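Local coordinates for rhamnose ABC transporter, rhamnose-binding protein (Actinomyces odontolyticus ATCC 17982, PDB 5BQ3), which probably binds a carbohydrate, most likely rhamnose, outside the cell membrane and delivers it to an ABC importer, at residues A[25-31]-A[56-62]; A[140-144]-A[318-322]; A[227-231]-A[244-248]; A[267-271]-A[328-332]. All coordinates share one frame; numbering follows the deposited sequence.

Contact 1: residues A[25-31]-A[56-62]; sequences VSSQSIT and IGFAEVN
Phe58 holds CG anti to its own carbonyl carbon (chi1 -85°), which lays the ring between Val25 and Ile30. Ile30 in turn sends CG1 anti to the backbone N (chi1 -168°), spreading its two branches along the ring. Its CB sits over the ring centre, CG2 is 3.7 Å from Phe58 CG, and at the far end Ile30 CD1 is 3.8 Å from Phe58 CZ. Over the opposite face comes Val25 CG2, a CH-pi contact 3.7 Å from the centroid of the Phe58 ring; the same methyl touches Ile56 CG2. At the ring's edge, Gln28 O lies 3.5 Å from Phe58 CD1, and this carbonyl also takes a bent bond from Ala59 N (2.9 Å, N-H...O 138°). With an alanine here instead of Phe58, a gap would probably open between Val25 CG2 and Ile30 CB, which the ring now fills.

Farther along, the backbones pair as parallel strands. Ile30 N donates almost straight to Glu60 O at 2.8 Å and Ile30 O accepts from Asn62 N at 3.0 Å, so that Ile30 grips the residues on both sides of Val61. The two strands belong to the beta-alpha-beta unit 29-33, 40-56, 60-63, with Gly57 leaving helix 40-56 at positive phi. Strand 60-63 is outermost in the six-stranded parallel sheet and strand 29-33 runs between it and 88-91, while Ala53 of helix 40-56 and Ala283 of helix 271-287 pack against Phe58.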
loop_
_atom_site.group_PDB
_atom_site.type_symbol
_atom_site.label_atom_id
_atom_site.label_comp_id
_atom_site.label_asym_id
_atom_site.label_seq_id
_atom_site.Cartn_x
_atom_site.Cartn_y
_atom_site.Cartn_z
ATOM N N VAL A 25 23.405 -8.704 -13.599
ATOM C CA VAL A 25 23.222 -7.324 -14.050
ATOM C C VAL A 25 24.350 -6.428 -13.473
ATOM O O VAL A 25 24.116 -5.276 -13.098
ATOM C CB VAL A 25 21.794 -6.799 -13.714
ATOM C CG1 VAL A 25 20.748 -7.427 -14.629
ATOM C CG2 VAL A 25 21.434 -7.028 -12.251
ATOM N N SER A 26 25.586 -6.968 -13.455
ATOM C CA SER A 26 26.801 -6.316 -12.952
ATOM C C SER A 26 27.213 -5.095 -13.794
ATOM O O SER A 26 27.947 -4.238 -13.300
ATOM C CB SER A 26 27.952 -7.316 -12.891
ATOM O OG SER A 26 28.178 -7.939 -14.146
ATOM N N SER A 27 26.736 -5.020 -15.052
ATOM C CA SER A 27 27.021 -3.940 -16.001
ATOM C C SER A 27 25.768 -3.100 -16.324
ATOM O O SER A 27 25.879 -2.062 -16.981
ATOM C CB SER A 27 27.586 -4.526 -17.292
ATOM O OG SER A 27 26.672 -5.435 -17.885
ATOM N N GLN A 28 24.589 -3.550 -15.858
ATOM C CA GLN A 28 23.295 -2.914 -16.119
ATOM C C GLN A 28 22.952 -1.833 -15.082
ATOM O O GLN A 28 23.476 -1.853 -13.967
ATOM C CB GLN A 28 22.182 -3.974 -16.173
ATOM C CG GLN A 28 22.468 -5.150 -17.115
ATOM C CD GLN A 28 22.217 -4.824 -18.562
ATOM O OE1 GLN A 28 23.098 -4.337 -19.276
ATOM N NE2 GLN A 28 21.016 -5.108 -19.034
ATOM N N SER A 29 22.067 -0.890 -15.466
ATOM C CA SER A 29 21.624 0.230 -14.630
ATOM C C SER A 29 20.137 0.136 -14.250
ATOM O O SER A 29 19.316 -0.316 -15.051
ATOM C CB SER A 29 21.881 1.556 -15.340
ATOM O OG SER A 29 21.251 1.607 -16.609
ATOM N N ILE A 30 19.799 0.589 -13.027
ATOM C CA ILE A 30 18.434 0.605 -12.488
ATOM C C ILE A 30 18.075 2.033 -12.035
ATOM O O ILE A 30 18.910 2.724 -11.448
ATOM C CB ILE A 30 18.234 -0.457 -11.354
ATOM C CG1 ILE A 30 16.733 -0.637 -10.993
ATOM C CG2 ILE A 30 19.110 -0.182 -10.109
ATOM C CD1 ILE A 30 16.384 -1.909 -10.227
ATOM N N THR A 31 16.841 2.471 -12.334
ATOM C CA THR A 31 16.350 3.797 -11.952
ATOM C C THR A 31 14.951 3.675 -11.343
ATOM O O THR A 31 14.076 3.012 -11.906
ATOM C CB THR A 31 16.400 4.778 -13.135
ATOM O OG1 THR A 31 17.752 4.892 -13.581
ATOM C CG2 THR A 31 15.894 6.163 -12.767
ATOM N N ILE A 56 22.052 -6.990 -5.190
ATOM C CA ILE A 56 22.009 -7.623 -6.513
ATOM C C ILE A 56 23.351 -7.374 -7.235
ATOM O O ILE A 56 23.950 -8.314 -7.768
ATOM C CB ILE A 56 20.780 -7.101 -7.322
ATOM C CG1 ILE A 56 19.453 -7.574 -6.694
ATOM C CG2 ILE A 56 20.849 -7.522 -8.786
ATOM C CD1 ILE A 56 18.241 -6.692 -6.972
ATOM N N GLY A 57 23.811 -6.122 -7.213
ATOM C CA GLY A 57 25.073 -5.722 -7.818
ATOM C C GLY A 57 24.944 -4.934 -9.105
ATOM O O GLY A 57 25.740 -5.136 -10.025
ATOM N N PHE A 58 23.954 -4.015 -9.175
ATOM C CA PHE A 58 23.738 -3.144 -10.335
ATOM C C PHE A 58 24.891 -2.150 -10.463
ATOM O O PHE A 58 25.385 -1.655 -9.444
ATOM C CB PHE A 58 22.401 -2.392 -10.220
ATOM C CG PHE A 58 21.180 -3.133 -10.712
ATOM C CD1 PHE A 58 20.818 -3.095 -12.054
ATOM C CD2 PHE A 58 20.358 -3.818 -9.824
ATOM C CE1 PHE A 58 19.674 -3.760 -12.505
ATOM C CE2 PHE A 58 19.213 -4.482 -10.277
ATOM C CZ PHE A 58 18.878 -4.447 -11.613
ATOM N N ALA A 59 25.323 -1.868 -11.706
ATOM C CA ALA A 59 26.417 -0.938 -12.004
ATOM C C ALA A 59 26.045 0.501 -11.630
ATOM O O ALA A 59 26.868 1.208 -11.051
ATOM C CB ALA A 59 26.790 -1.018 -13.475
ATOM N N GLU A 60 24.805 0.924 -11.949
ATOM C CA GLU A 60 24.288 2.263 -11.648
ATOM C C GLU A 60 22.913 2.171 -10.997
ATOM O O GLU A 60 22.034 1.468 -11.501
ATOM C CB GLU A 60 24.215 3.133 -12.916
ATOM C CG GLU A 60 25.562 3.523 -13.497
ATOM C CD GLU A 60 25.591 3.569 -15.012
ATOM O OE1 GLU A 60 24.943 4.470 -15.596
ATOM O OE2 GLU A 60 26.267 2.707 -15.617
ATOM N N VAL A 61 22.740 2.857 -9.856
ATOM C CA VAL A 61 21.483 2.909 -9.103
ATOM C C VAL A 61 21.127 4.390 -8.946
ATOM O O VAL A 61 21.855 5.130 -8.278
ATOM C CB VAL A 61 21.547 2.155 -7.740
ATOM C CG1 VAL A 61 20.172 2.088 -7.081
ATOM C CG2 VAL A 61 22.130 0.751 -7.897
ATOM N N ASN A 62 20.037 4.829 -9.602
ATOM C CA ASN A 62 19.615 6.229 -9.585
ATOM C C ASN A 62 18.156 6.402 -9.162
ATOM O O ASN A 62 17.355 5.477 -9.283
ATOM C CB ASN A 62 19.823 6.867 -10.968
ATOM C CG ASN A 62 21.206 6.681 -11.540
ATOM O OD1 ASN A 62 21.425 5.851 -12.432
ATOM N ND2 ASN A 62 22.171 7.441 -11.034
#

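Contact 2: residues A[140-144]-A[318-322]; sequences TMLDM and DPVRF
Arg321 reaches across to helix 134-149 and meets Thr140, Met144 and Asp143. From CB the chain runs extended to NE, lying alongside Thr140 and Met144 but pointing the other way. CG comes first, 4.1 Å from Thr140 CG2; then CD lies 4.2 Å from CG of Met144, which is selenomethionine here. NE returns to the threonine methyl, with Thr140 CG2 at 3.9 Å. At the guanidinium, CZ approaches Asp143 CB and NH1 approaches Met144 CG, while the carbonyl Thr140 O sits over one face, toward the rim. The tip, NH2, forms a salt bridge with Asp143 OD2 at 3.3 Å. OD2 is in the plane of the guanidinium, yet the hydrogen bond is weak: the N-H...O angle is 135° and the planes of carboxylate and guanidinium are turned 68° apart. A leucine in place of Arg321 would probably leave Asp143 OD2 without its cationic mate and the methyl of Thr140 with less to lie against. OD1 of the same carboxylate is held from elsewhere, by Tyr184 and Lys183.

Pro319 packs on the same threonine, its CB near the methyl CG2 and its CG 3.4 Å from Thr140 OG1, a hydroxyl already bonded to the backbone of Gln136. Helix 134-149 and strand 320-322 run at 32° to each other, 10.7 Å apart between the axes of the short segments. Strand 266-268, the antiparallel partner of 320-322, puts Ala267 against Thr140 and Met144, and helix 165-180 packs on Met141 and Leu142.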
loop_
_atom_site.group_PDB
_atom_site.type_symbol
_atom_site.label_atom_id
_atom_site.label_comp_id
_atom_site.label_asym_id
_atom_site.label_seq_id
_atom_site.Cartn_x
_atom_site.Cartn_y
_atom_site.Cartn_z
ATOM N N THR A 140 -7.932 -8.899 7.000
ATOM C CA THR A 140 -7.073 -8.394 8.079
ATOM C C THR A 140 -7.877 -7.479 9.000
ATOM O O THR A 140 -7.849 -7.680 10.214
ATOM C CB THR A 140 -5.838 -7.685 7.493
ATOM O OG1 THR A 140 -5.155 -8.596 6.630
ATOM C CG2 THR A 140 -4.875 -7.173 8.568
HETATM N N MSE A 141 -8.629 -6.522 8.421
HETATM C CA MSE A 141 -9.469 -5.574 9.148
HETATM C C MSE A 141 -10.596 -6.273 9.913
HETATM O O MSE A 141 -10.757 -5.999 11.102
HETATM C CB MSE A 141 -10.021 -4.516 8.206
HETATM C CG MSE A 141 -8.924 -3.583 7.716
HETATM SE SE MSE A 141 -9.587 -1.938 7.019
HETATM C CE MSE A 141 -10.399 -2.620 5.331
ATOM N N LEU A 142 -11.320 -7.219 9.272
ATOM C CA LEU A 142 -12.379 -7.997 9.927
ATOM C C LEU A 142 -11.822 -8.849 11.070
ATOM O O LEU A 142 -12.499 -9.003 12.081
ATOM C CB LEU A 142 -13.101 -8.902 8.927
ATOM C CG LEU A 142 -14.086 -8.240 7.978
ATOM C CD1 LEU A 142 -14.362 -9.145 6.808
ATOM C CD2 LEU A 142 -15.379 -7.869 8.683
ATOM N N ASP A 143 -10.592 -9.390 10.911
ATOM C CA ASP A 143 -9.907 -10.199 11.927
ATOM C C ASP A 143 -9.591 -9.369 13.170
ATOM O O ASP A 143 -9.780 -9.858 14.275
ATOM C CB ASP A 143 -8.611 -10.812 11.366
ATOM C CG ASP A 143 -8.752 -12.176 10.710
ATOM O OD1 ASP A 143 -9.895 -12.578 10.409
ATOM O OD2 ASP A 143 -7.713 -12.835 10.484
HETATM N N MSE A 144 -9.113 -8.118 12.981
HETATM C CA MSE A 144 -8.779 -7.174 14.056
HETATM C C MSE A 144 -10.047 -6.703 14.770
HETATM O O MSE A 144 -10.042 -6.597 15.995
HETATM C CB MSE A 144 -7.995 -5.967 13.510
HETATM C CG MSE A 144 -6.620 -6.344 12.943
HETATM SE SE MSE A 144 -5.504 -4.835 12.426
HETATM C CE MSE A 144 -6.619 -4.029 11.066
ATOM N N ASP A 318 1.001 -10.317 3.042
ATOM C CA ASP A 318 -0.190 -9.978 3.825
ATOM C C ASP A 318 0.021 -8.639 4.547
ATOM O O ASP A 318 1.172 -8.310 4.857
ATOM C CB ASP A 318 -0.519 -11.096 4.838
ATOM C CG ASP A 318 -0.882 -12.452 4.245
ATOM O OD1 ASP A 318 -1.487 -12.484 3.149
ATOM O OD2 ASP A 318 -0.622 -13.477 4.908
ATOM N N PRO A 319 -1.047 -7.839 4.824
ATOM C CA PRO A 319 -0.836 -6.555 5.522
ATOM C C PRO A 319 -0.130 -6.712 6.872
ATOM O O PRO A 319 -0.363 -7.692 7.590
ATOM C CB PRO A 319 -2.257 -6.005 5.701
ATOM C CG PRO A 319 -3.068 -6.682 4.665
ATOM C CD PRO A 319 -2.477 -8.048 4.514
ATOM N N VAL A 320 0.767 -5.762 7.188
ATOM C CA VAL A 320 1.537 -5.742 8.436
ATOM C C VAL A 320 0.648 -5.165 9.545
ATOM O O VAL A 320 0.109 -4.067 9.396
ATOM C CB VAL A 320 2.881 -4.962 8.291
ATOM C CG1 VAL A 320 3.609 -4.845 9.626
ATOM C CG2 VAL A 320 3.789 -5.609 7.248
ATOM N N ARG A 321 0.484 -5.919 10.640
ATOM C CA ARG A 321 -0.310 -5.495 11.793
ATOM C C ARG A 321 0.587 -4.765 12.784
ATOM O O ARG A 321 1.644 -5.281 13.157
ATOM C CB ARG A 321 -1.013 -6.688 12.463
ATOM C CG ARG A 321 -2.161 -7.265 11.660
ATOM C CD ARG A 321 -2.939 -8.258 12.482
ATOM N NE ARG A 321 -3.663 -9.191 11.628
ATOM C CZ ARG A 321 -4.574 -10.054 12.062
ATOM N NH1 ARG A 321 -4.893 -10.103 13.352
ATOM N NH2 ARG A 321 -5.179 -10.872 11.212
ATOM N N PHE A 322 0.174 -3.556 13.192
ATOM C CA PHE A 322 0.930 -2.722 14.123
ATOM C C PHE A 322 0.212 -2.598 15.459
ATOM O O PHE A 322 -0.970 -2.256 15.510
ATOM C CB PHE A 322 1.193 -1.324 13.536
ATOM C CG PHE A 322 1.892 -1.298 12.197
ATOM C CD1 PHE A 322 1.169 -1.341 11.012
ATOM C CD2 PHE A 322 3.277 -1.198 12.120
ATOM C CE1 PHE A 322 1.818 -1.307 9.776
ATOM C CE2 PHE A 322 3.923 -1.173 10.882
ATOM C CZ PHE A 322 3.191 -1.233 9.718
#

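Contact 3: residues A[227-231]-A[244-248]; sequences IAATA and FLTGL
Helix segment 227-231 runs nearly antiparallel to strand 244-247, 171° between their directions and 9.2 Å between the axes, with Ile227 facing Gly247 and Ala231 facing Leu245. The layer between them is filled by aliphatic carbon. Leu245 carries much of it: CG anti to the backbone N (chi1 175°) drives its two methyls at the helix, where they part company. CD2 fits against the helix backbone, 3.5 Å from both Ile227 O and Ala231 N, atoms already joined by a helical hydrogen bond, and it also touches Ala231 CB at 3.8 Å. CD1 goes to Thr230, meeting its CG2 at 3.7 Å, while the hydroxyl of that threonine turns back to Gly226 O of its own helix.

Ile227 answers from the helix side, crossing Leu245 obliquely. CG1 lies 3.9 Å from Leu245 CD2, and the chain continues to CD1, which rests on the peptide between Thr246 and Gly247, 3.6 Å from Gly247 N. Its other branch, CG2, comes 3.4 Å from Leu248 O. Gly247 takes up backbone angles that crowd any CB against the carbonyl before it, and such a CB would point toward the helix.

These elements complete the beta-alpha-beta unit 218-221, 224-236, 244-247, strand 244-247 being an outermost strand of a four-stranded parallel sheet. Ile219 of the neighbouring strand 218-221 extends the layer under Thr230 and Leu245. Helix 251-260 adds Met254 and Phe257 beside Ile227 and Ala231, and helix 134-149 packs on Thr246 from the sheet's other face.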
loop_
_atom_site.group_PDB
_atom_site.type_symbol
_atom_site.label_atom_id
_atom_site.label_comp_id
_atom_site.label_asym_id
_atom_site.label_seq_id
_atom_site.Cartn_x
_atom_site.Cartn_y
_atom_site.Cartn_z
ATOM N N ILE A 227 -8.535 7.487 10.295
ATOM C CA ILE A 227 -8.164 6.792 11.536
ATOM C C ILE A 227 -7.467 7.756 12.523
ATOM O O ILE A 227 -7.659 7.617 13.730
ATOM C CB ILE A 227 -7.319 5.509 11.253
ATOM C CG1 ILE A 227 -7.363 4.526 12.448
ATOM C CG2 ILE A 227 -5.885 5.827 10.807
ATOM C CD1 ILE A 227 -6.910 3.097 12.157
ATOM N N ALA A 228 -6.698 8.735 12.007
ATOM C CA ALA A 228 -5.973 9.731 12.800
ATOM C C ALA A 228 -6.932 10.716 13.470
ATOM O O ALA A 228 -6.756 11.028 14.650
ATOM C CB ALA A 228 -4.983 10.478 11.922
ATOM N N ALA A 229 -7.952 11.187 12.718
ATOM C CA ALA A 229 -8.963 12.132 13.196
ATOM C C ALA A 229 -9.940 11.470 14.179
ATOM O O ALA A 229 -10.386 12.129 15.116
ATOM C CB ALA A 229 -9.718 12.723 12.021
ATOM N N THR A 230 -10.264 10.174 13.970
ATOM C CA THR A 230 -11.162 9.406 14.840
ATOM C C THR A 230 -10.455 9.112 16.172
ATOM O O THR A 230 -11.096 9.174 17.222
ATOM C CB THR A 230 -11.652 8.126 14.139
ATOM O OG1 THR A 230 -12.134 8.464 12.842
ATOM C CG2 THR A 230 -12.775 7.431 14.902
ATOM N N ALA A 231 -9.137 8.822 16.126
ATOM C CA ALA A 231 -8.317 8.559 17.309
ATOM C C ALA A 231 -8.202 9.812 18.169
ATOM O O ALA A 231 -8.256 9.710 19.394
ATOM C CB ALA A 231 -6.940 8.077 16.898
ATOM N N PHE A 244 -13.601 0.731 20.413
ATOM C CA PHE A 244 -12.370 0.300 19.751
ATOM C C PHE A 244 -12.203 0.967 18.389
ATOM O O PHE A 244 -13.187 1.232 17.706
ATOM C CB PHE A 244 -12.349 -1.230 19.584
ATOM C CG PHE A 244 -12.253 -1.998 20.878
ATOM C CD1 PHE A 244 -11.015 -2.329 21.420
ATOM C CD2 PHE A 244 -13.400 -2.410 21.548
ATOM C CE1 PHE A 244 -10.928 -3.038 22.622
ATOM C CE2 PHE A 244 -13.312 -3.119 22.749
ATOM C CZ PHE A 244 -12.075 -3.427 23.277
ATOM N N LEU A 245 -10.956 1.238 17.995
ATOM C CA LEU A 245 -10.671 1.839 16.702
ATOM C C LEU A 245 -9.562 1.071 16.005
ATOM O O LEU A 245 -8.474 0.886 16.550
ATOM C CB LEU A 245 -10.328 3.340 16.808
ATOM C CG LEU A 245 -9.894 4.031 15.503
ATOM C CD1 LEU A 245 -11.039 4.157 14.511
ATOM C CD2 LEU A 245 -9.296 5.366 15.777
ATOM N N THR A 246 -9.857 0.637 14.784
ATOM C CA THR A 246 -8.931 -0.096 13.934
ATOM C C THR A 246 -9.145 0.350 12.476
ATOM O O THR A 246 -10.033 1.159 12.186
ATOM C CB THR A 246 -9.076 -1.616 14.165
ATOM O OG1 THR A 246 -8.031 -2.292 13.472
ATOM C CG2 THR A 246 -10.427 -2.163 13.747
ATOM N N GLY A 247 -8.299 -0.156 11.591
ATOM C CA GLY A 247 -8.342 0.155 10.172
ATOM C C GLY A 247 -6.952 0.207 9.591
ATOM O O GLY A 247 -6.102 -0.617 9.942
ATOM N N LEU A 248 -6.713 1.189 8.713
ATOM C CA LEU A 248 -5.420 1.379 8.058
ATOM C C LEU A 248 -4.836 2.727 8.449
ATOM O O LEU A 248 -5.454 3.751 8.180
ATOM C CB LEU A 248 -5.551 1.246 6.528
ATOM C CG LEU A 248 -6.242 -0.017 6.002
ATOM C CD1 LEU A 248 -6.704 0.183 4.597
ATOM C CD2 LEU A 248 -5.336 -1.234 6.078
#

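Contact 4: residues A[267-271]-A[328-332]; sequences ALWDP and DKYDF
Asp270 and Tyr330 face each other with their CA atoms 8.2 Å apart, where 267-271 leaves strand 266-268 for the start of helix 271-287 and 328-332 leaves a 3-10 turn for the end of the chain. The gap is bridged by side chains and one water. Phe332, the last residue, puts its ring against Leu268, the carbonyl of Trp269 and Pro271. Pro271 CD lies over one face, a CH-pi contact 3.7 Å from the centroid of the Phe332 ring, offset toward the rim. Leu268 CD2 comes to the edge at CE1, 4.0 Å away, and Trp269 O approaches obliquely, 3.5 Å from Phe332 CE1. The ring is presented this way with CG set between its backbone N and carbonyl carbon (chi1 45°).

Beside it the carboxylate of Asp270 stands almost perpendicular to the Tyr330 ring (88°), with OD2 in the ring plane, 3.9 Å from CE1 of Tyr330. One water links the polar ends: it donates to Asp270 OD2 at 3.3 Å and hydrogen-bonds to Tyr330 OH at 2.9 Å. Asp270, at the N-cap of helix 271-287, caps it weakly through OD1 to Ala272 N. Each carboxylate oxygen thus has a partner, and the charge is likely to be eased by the helix start and the electropositive ring edge, while Phe332 joins by apolar contact.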
loop_
_atom_site.group_PDB
_atom_site.type_symbol
_atom_site.label_atom_id
_atom_site.label_comp_id
_atom_site.label_asym_id
_atom_site.label_seq_id
_atom_site.Cartn_x
_atom_site.Cartn_y
_atom_site.Cartn_z
ATOM N N ALA A 267 -3.566 -1.831 10.883
ATOM C CA ALA A 267 -2.736 -2.460 9.868
ATOM C C ALA A 267 -2.360 -1.485 8.758
ATOM O O ALA A 267 -2.974 -0.429 8.619
ATOM C CB ALA A 267 -3.454 -3.666 9.277
ATOM N N LEU A 268 -1.320 -1.845 7.994
ATOM C CA LEU A 268 -0.805 -1.148 6.817
ATOM C C LEU A 268 0.170 -2.106 6.117
ATOM O O LEU A 268 -0.200 -3.258 5.882
ATOM C CB LEU A 268 -0.174 0.229 7.153
ATOM C CG LEU A 268 -0.070 1.245 6.001
ATOM C CD1 LEU A 268 -1.407 1.909 5.699
ATOM C CD2 LEU A 268 0.962 2.287 6.303
ATOM N N TRP A 269 1.386 -1.651 5.777
ATOM C CA TRP A 269 2.413 -2.430 5.076
ATOM C C TRP A 269 3.762 -1.750 5.220
ATOM O O TRP A 269 3.813 -0.571 5.567
ATOM C CB TRP A 269 2.052 -2.591 3.581
ATOM C CG TRP A 269 1.512 -1.338 2.953
ATOM C CD1 TRP A 269 2.232 -0.283 2.475
ATOM C CD2 TRP A 269 0.130 -0.985 2.796
ATOM N NE1 TRP A 269 1.386 0.703 2.023
ATOM C CE2 TRP A 269 0.089 0.296 2.205
ATOM C CE3 TRP A 269 -1.084 -1.633 3.094
ATOM C CZ2 TRP A 269 -1.115 0.943 1.905
ATOM C CZ3 TRP A 269 -2.276 -0.991 2.799
ATOM C CH2 TRP A 269 -2.285 0.281 2.210
ATOM N N ASP A 270 4.848 -2.485 4.968
ATOM C CA ASP A 270 6.203 -1.942 5.002
ATOM C C ASP A 270 6.559 -1.490 3.575
ATOM O O ASP A 270 6.729 -2.357 2.708
ATOM C CB ASP A 270 7.198 -2.992 5.547
ATOM C CG ASP A 270 8.594 -2.490 5.900
ATOM O OD1 ASP A 270 8.899 -1.307 5.616
ATOM O OD2 ASP A 270 9.385 -3.286 6.455
ATOM N N PRO A 271 6.632 -0.160 3.283
ATOM C CA PRO A 271 6.943 0.273 1.904
ATOM C C PRO A 271 8.343 -0.137 1.425
ATOM O O PRO A 271 8.530 -0.293 0.220
ATOM C CB PRO A 271 6.791 1.798 1.950
ATOM C CG PRO A 271 6.858 2.165 3.367
ATOM C CD PRO A 271 6.416 0.996 4.177
ATOM N N ASP A 328 7.209 1.256 17.504
ATOM C CA ASP A 328 8.449 2.042 17.565
ATOM C C ASP A 328 9.566 1.497 16.652
ATOM O O ASP A 328 10.667 2.052 16.650
ATOM C CB ASP A 328 8.956 2.124 19.017
ATOM C CG ASP A 328 7.982 2.736 20.006
ATOM O OD1 ASP A 328 7.265 3.690 19.627
ATOM O OD2 ASP A 328 7.963 2.286 21.170
ATOM N N LYS A 329 9.283 0.439 15.872
ATOM C CA LYS A 329 10.247 -0.182 14.965
ATOM C C LYS A 329 10.091 0.326 13.514
ATOM O O LYS A 329 10.924 -0.008 12.666
ATOM C CB LYS A 329 10.111 -1.716 15.011
ATOM C CG LYS A 329 10.526 -2.341 16.336
ATOM C CD LYS A 329 10.208 -3.828 16.373
ATOM C CE LYS A 329 10.584 -4.447 17.696
ATOM N NZ LYS A 329 10.245 -5.893 17.746
ATOM N N TYR A 330 9.042 1.140 13.237
ATOM C CA TYR A 330 8.736 1.665 11.899
ATOM C C TYR A 330 8.620 3.194 11.900
ATOM O O TYR A 330 7.966 3.747 12.780
ATOM C CB TYR A 330 7.431 1.041 11.371
ATOM C CG TYR A 330 7.460 -0.469 11.262
ATOM C CD1 TYR A 330 7.924 -1.095 10.111
ATOM C CD2 TYR A 330 7.021 -1.271 12.310
ATOM C CE1 TYR A 330 7.953 -2.487 10.007
ATOM C CE2 TYR A 330 7.041 -2.662 12.217
ATOM C CZ TYR A 330 7.497 -3.267 11.057
ATOM O OH TYR A 330 7.526 -4.640 10.973
ATOM N N ASP A 331 9.229 3.875 10.900
ATOM C CA ASP A 331 9.201 5.341 10.809
ATOM C C ASP A 331 8.677 5.844 9.450
ATOM O O ASP A 331 9.461 6.166 8.551
ATOM C CB ASP A 331 10.586 5.948 11.104
ATOM C CG ASP A 331 10.570 7.454 11.307
ATOM O OD1 ASP A 331 10.018 7.912 12.331
ATOM O OD2 ASP A 331 11.121 8.172 10.451
ATOM N N PHE A 332 7.341 5.933 9.325
ATOM C CA PHE A 332 6.622 6.434 8.146
ATOM C C PHE A 332 5.181 6.828 8.515
ATOM O O PHE A 332 4.661 6.327 9.533
ATOM C CB PHE A 332 6.639 5.436 6.963
ATOM C CG PHE A 332 6.350 3.986 7.274
ATOM C CD1 PHE A 332 5.046 3.508 7.292
ATOM C CD2 PHE A 332 7.385 3.083 7.483
ATOM C CE1 PHE A 332 4.782 2.160 7.544
ATOM C CE2 PHE A 332 7.119 1.738 7.743
ATOM C CZ PHE A 332 5.819 1.286 7.778
ATOM O OXT PHE A 332 4.597 7.682 7.810
HETATM O O HOH W 1 8.078 -5.615 8.308
#

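Along the chain contact 1 closes first; contact 2 then opens, contact 3 comes and goes within its span, and the segments of contacts 2 and 4 alternate. Contact 1 belongs to the six-stranded sheet of one lobe, its centre 41 Å from that of contact 3 in the four-stranded sheet of the other. This is the two-lobed layout of a type I periplasmic binding protein. Contacts 2 and 4 share the small antiparallel sheet of strands 266-268 and 320-322, centres 13 Å apart, and contact 3 adjoins both: Gly247 O probably accepts from Ala267 N at 3.0 Å. Residues 267-271 continue into helix 271-287, which packs on contact 1, so they probably form one of the crossings between the lobes.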